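Local coordinates for protein N-acetylneuraminate lyase (Peptoclostridium difficile, PDB 4WOZ) that belongs to the dihydrodipicolinate synthetase family of TIM-barrel lyases and aldolases, and assembles as four copies of its chain, at residues Q263-K266 with L267-E271; N250-I253 with T254-G258. All blocks are in the same frame, centred on the assembly; numbering follows the deposited sequence.

Both contacts are short runs of helix, about two and a half turns each, in the helices that follow the eight-stranded barrel: contact 2 lies on helix 239-259 and contact 1 on the next one, helix 261-271. Contact 1 is the more buried, its leucines and isoleucine packing inside the chain and its Q263, T264, K266 and E270 having polar partners in the same chain. Contact 2 is partly buried, and its polar side chains reach helix 288-301 on one flank and a third subunit on another. The two meet directly, with L268 CD1 3.8 Å from I256 CD1. Contact 1 thus mainly knits helices inside the chain, whereas contact 2 also takes part in the subunit interface.

Contact 1: residues Q263-K266 with L267-E271; sequences QTIK and LLLEE
T264 and L268 stand side by side one helical turn apart and point the same way, the methyl CG2 of T264 lying 4.1 Å from CD1 of L268. With chi1 at -57°, T264 sets CG2 anti to the backbone N, on the side of the following turn, and keeps OG1 beside its own N. I265 and L269 repeat the step more loosely, I265 CG2 being 4.3 Å from L269 CD1. L267 and L268 also drape their branch carbons over the carbonyl four residues back: CG of L267 is 3.1 Å from O of Q263, and CG of L268 is 3.0 Å from O of T264. Those oxygens already accept backbone bonds, L267 N to Q263 O and L268 N to T264 O, each 2.9 Å long, and L269 N and E270 N bond in the same way to I265 O and K266 O.

Polar ends find partners farther out. T264 OG1 bonds to the carbonyl of G260, a threonine being small enough to offer a methyl and a hydroxyl at once. The extended chain of K266, straight beyond CG, carries NZ to a salt bridge with E61 and to the carbonyls of V24 and Y278, which together probably offset the cost of burying a charged amine. E270, bent at chi2, reaches the backbone N of G277, and Q263 NE2 reaches K284 O. L268 packs on L252 and I256 of helix 239-259 and on Y298, while L267 meets A294. This is i to i+4 packing on an alpha-helix, within the helices appended to the TIM barrel in this family.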
loop_
_atom_site.group_PDB
_atom_site.type_symbol
_atom_site.label_atom_id
_atom_site.label_comp_id
_atom_site.label_asym_id
_atom_site.label_seq_id
_atom_site.Cartn_x
_atom_site.Cartn_y
_atom_site.Cartn_z
ATOM N N GLN A 263 -9.841 -23.979 -5.032
ATOM C CA GLN A 263 -9.627 -25.354 -5.470
ATOM C C GLN A 263 -9.778 -26.308 -4.297
ATOM O O GLN A 263 -10.454 -27.329 -4.405
ATOM C CB GLN A 263 -8.235 -25.531 -6.080
ATOM C CG GLN A 263 -8.031 -24.829 -7.415
ATOM C CD GLN A 263 -7.627 -23.375 -7.261
ATOM O OE1 GLN A 263 -7.721 -22.800 -6.175
ATOM N NE2 GLN A 263 -7.176 -22.771 -8.356
ATOM N N THR A 264 -9.160 -25.961 -3.173
ATOM C CA THR A 264 -9.204 -26.810 -1.986
ATOM C C THR A 264 -10.586 -26.900 -1.345
ATOM O O THR A 264 -10.942 -27.942 -0.792
ATOM C CB THR A 264 -8.184 -26.343 -0.936
ATOM O OG1 THR A 264 -6.873 -26.332 -1.522
ATOM C CG2 THR A 264 -8.187 -27.288 0.267
ATOM N N ILE A 265 -11.363 -25.822 -1.401
ATOM C CA ILE A 265 -12.704 -25.871 -0.827
ATOM C C ILE A 265 -13.541 -26.824 -1.671
ATOM O O ILE A 265 -14.305 -27.622 -1.136
ATOM C CB ILE A 265 -13.388 -24.477 -0.798
ATOM C CG1 ILE A 265 -12.756 -23.613 0.292
ATOM C CG2 ILE A 265 -14.885 -24.631 -0.533
ATOM C CD1 ILE A 265 -13.384 -22.235 0.433
ATOM N N LYS A 266 -13.391 -26.756 -2.990
ATOM C CA LYS A 266 -14.155 -27.644 -3.861
ATOM C C LYS A 266 -13.711 -29.100 -3.697
ATOM O O LYS A 266 -14.539 -30.012 -3.703
ATOM C CB LYS A 266 -14.038 -27.196 -5.321
ATOM C CG LYS A 266 -14.756 -25.873 -5.592
ATOM C CD LYS A 266 -14.889 -25.594 -7.078
ATOM C CE LYS A 266 -15.617 -24.282 -7.315
ATOM N NZ LYS A 266 -15.864 -24.047 -8.757
ATOM N N LEU A 267 -12.414 -29.319 -3.530
ATOM C CA LEU A 267 -11.909 -30.670 -3.337
ATOM C C LEU A 267 -12.384 -31.209 -1.989
ATOM O O LEU A 267 -12.614 -32.409 -1.835
ATOM C CB LEU A 267 -10.383 -30.683 -3.404
ATOM C CG LEU A 267 -9.813 -30.367 -4.792
ATOM C CD1 LEU A 267 -8.289 -30.244 -4.731
ATOM C CD2 LEU A 267 -10.229 -31.471 -5.762
ATOM N N LEU A 268 -12.524 -30.322 -1.008
ATOM C CA LEU A 268 -12.996 -30.743 0.301
ATOM C C LEU A 268 -14.465 -31.110 0.172
ATOM O O LEU A 268 -14.922 -32.068 0.785
ATOM C CB LEU A 268 -12.811 -29.630 1.341
ATOM C CG LEU A 268 -11.370 -29.422 1.825
ATOM C CD1 LEU A 268 -11.296 -28.226 2.771
ATOM C CD2 LEU A 268 -10.883 -30.687 2.522
ATOM N N LEU A 269 -15.198 -30.341 -0.628
ATOM C CA LEU A 269 -16.610 -30.613 -0.858
ATOM C C LEU A 269 -16.762 -31.975 -1.540
ATOM O O LEU A 269 -17.661 -32.744 -1.202
ATOM C CB LEU A 269 -17.227 -29.520 -1.733
ATOM C CG LEU A 269 -17.643 -28.236 -1.009
ATOM C CD1 LEU A 269 -18.038 -27.170 -2.018
ATOM C CD2 LEU A 269 -18.806 -28.550 -0.055
ATOM N N GLU A 270 -15.879 -32.260 -2.499
ATOM C CA GLU A 270 -15.898 -33.536 -3.214
ATOM C C GLU A 270 -15.791 -34.672 -2.202
ATOM O O GLU A 270 -16.458 -35.704 -2.334
ATOM C CB GLU A 270 -14.720 -33.628 -4.186
ATOM C CG GLU A 270 -14.851 -32.791 -5.445
ATOM C CD GLU A 270 -15.899 -33.330 -6.396
ATOM O OE1 GLU A 270 -16.131 -34.559 -6.394
ATOM O OE2 GLU A 270 -16.476 -32.528 -7.161
ATOM N N GLU A 271 -14.945 -34.467 -1.196
ATOM C CA GLU A 271 -14.737 -35.458 -0.150
ATOM C C GLU A 271 -15.938 -35.539 0.785
ATOM O O GLU A 271 -16.057 -36.478 1.573
ATOM C CB GLU A 271 -13.472 -35.123 0.641
ATOM C CG GLU A 271 -12.201 -35.603 -0.027
ATOM C CD GLU A 271 -11.989 -37.095 0.146
ATOM O OE1 GLU A 271 -12.979 -37.857 0.083
ATOM O OE2 GLU A 271 -10.827 -37.511 0.337
#

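Contact 2: residues N250-I253 with T254-G258; sequences NDLI and TDILG
The flat peptide carbonyl of N250 is gripped by T254 from opposite faces of its plane: OG1 of T254 comes to 2.6 Å from N250 O and N of T254 to 2.8 Å, each well out of the plane. A chi1 of -64° places the hydroxyl beside its own N, from where it can give its hydrogen to N250 O, a role suited to a short beta-branched alcohol. The same OG1 is also hydrogen-bonded to Y182 OH of the third subunit. The carboxylate of D255, by contrast, rests near D251 O, its CG 3.4 Å away, and is engaged at both oxygens: OD2 with K300 and Y301, OD1 with R293. The two cationic partners, R293 and K300, probably favour its ionised form.

L252 turns CG anti to the backbone N (chi1 163°), and its CD1 meets CD1 of I256 at 3.7 Å, the two chains crossing at a slant. Branched aliphatic chains suit this buried seam between helices, L252 also packing on I297 of helix 288-301. On a different face, toward Y182 of the third subunit, I253 and L257 run alongside each other, with CG2 of I253 3.9 Å from CD1 of L257.

N250 and D251 face the third subunit, D251 forming salt bridges with its R186 and K189. A bound 2-(acetylamino)-2-deoxy-D-mannose touches T254. Threonine bonding back to the i-4 carbonyl is a familiar alpha-helical feature, here in a helix that follows the TIM barrel and joins subunits of the tetramer.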
loop_
_atom_site.group_PDB
_atom_site.type_symbol
_atom_site.label_atom_id
_atom_site.label_comp_id
_atom_site.label_asym_id
_atom_site.label_seq_id
_atom_site.Cartn_x
_atom_site.Cartn_y
_atom_site.Cartn_z
ATOM N N ASN A 250 -9.139 -22.019 12.101
ATOM C CA ASN A 250 -8.046 -21.299 11.466
ATOM C C ASN A 250 -6.923 -22.227 11.002
ATOM O O ASN A 250 -6.206 -21.896 10.061
ATOM C CB ASN A 250 -7.532 -20.199 12.401
ATOM C CG ASN A 250 -8.480 -19.000 12.446
ATOM O OD1 ASN A 250 -9.618 -19.093 11.999
ATOM N ND2 ASN A 250 -8.015 -17.883 12.983
ATOM N N ASP A 251 -6.774 -23.382 11.653
ATOM C CA ASP A 251 -5.772 -24.354 11.218
ATOM C C ASP A 251 -6.215 -24.800 9.830
ATOM O O ASP A 251 -5.409 -24.936 8.914
ATOM C CB ASP A 251 -5.747 -25.589 12.120
ATOM C CG ASP A 251 -5.078 -25.338 13.437
ATOM O OD1 ASP A 251 -4.156 -24.500 13.480
ATOM O OD2 ASP A 251 -5.460 -25.994 14.430
ATOM N N LEU A 252 -7.516 -25.039 9.701
ATOM C CA LEU A 252 -8.124 -25.460 8.445
ATOM C C LEU A 252 -8.014 -24.367 7.384
ATOM O O LEU A 252 -7.626 -24.633 6.246
ATOM C CB LEU A 252 -9.602 -25.803 8.667
ATOM C CG LEU A 252 -10.495 -25.882 7.427
ATOM C CD1 LEU A 252 -10.089 -27.069 6.560
ATOM C CD2 LEU A 252 -11.950 -26.023 7.860
ATOM N N ILE A 253 -8.378 -23.143 7.758
ATOM C CA ILE A 253 -8.315 -22.017 6.833
ATOM C C ILE A 253 -6.879 -21.780 6.384
ATOM O O ILE A 253 -6.623 -21.437 5.228
ATOM C CB ILE A 253 -8.866 -20.727 7.491
ATOM C CG1 ILE A 253 -10.393 -20.828 7.621
ATOM C CG2 ILE A 253 -8.463 -19.507 6.663
ATOM C CD1 ILE A 253 -11.019 -19.788 8.546
ATOM N N THR A 254 -5.941 -21.966 7.302
ATOM C CA THR A 254 -4.543 -21.778 6.978
ATOM C C THR A 254 -4.107 -22.791 5.919
ATOM O O THR A 254 -3.448 -22.433 4.938
ATOM C CB THR A 254 -3.665 -21.931 8.234
ATOM O OG1 THR A 254 -3.984 -20.889 9.171
ATOM C CG2 THR A 254 -2.197 -21.841 7.867
ATOM N N ASP A 255 -4.474 -24.055 6.116
ATOM C CA ASP A 255 -4.108 -25.101 5.165
ATOM C C ASP A 255 -4.775 -24.883 3.817
ATOM O O ASP A 255 -4.155 -25.083 2.767
ATOM C CB ASP A 255 -4.475 -26.483 5.709
ATOM C CG ASP A 255 -3.582 -26.910 6.852
ATOM O OD1 ASP A 255 -2.443 -26.406 6.927
ATOM O OD2 ASP A 255 -4.004 -27.755 7.667
ATOM N N ILE A 256 -6.037 -24.470 3.844
ATOM C CA ILE A 256 -6.774 -24.213 2.614
ATOM C C ILE A 256 -6.092 -23.121 1.789
ATOM O O ILE A 256 -5.874 -23.287 0.585
ATOM C CB ILE A 256 -8.227 -23.770 2.913
ATOM C CG1 ILE A 256 -9.022 -24.955 3.467
ATOM C CG2 ILE A 256 -8.879 -23.203 1.653
ATOM C CD1 ILE A 256 -10.473 -24.647 3.734
ATOM N N LEU A 257 -5.755 -22.009 2.438
ATOM C CA LEU A 257 -5.111 -20.897 1.747
ATOM C C LEU A 257 -3.773 -21.302 1.141
ATOM O O LEU A 257 -3.444 -20.912 0.022
ATOM C CB LEU A 257 -4.917 -19.713 2.705
ATOM C CG LEU A 257 -6.191 -18.982 3.143
ATOM C CD1 LEU A 257 -5.848 -17.954 4.202
ATOM C CD2 LEU A 257 -6.838 -18.312 1.946
ATOM N N GLY A 258 -3.008 -22.094 1.883
ATOM C CA GLY A 258 -1.714 -22.533 1.396
ATOM C C GLY A 258 -1.782 -23.509 0.232
ATOM O O GLY A 258 -0.824 -23.629 -0.530
#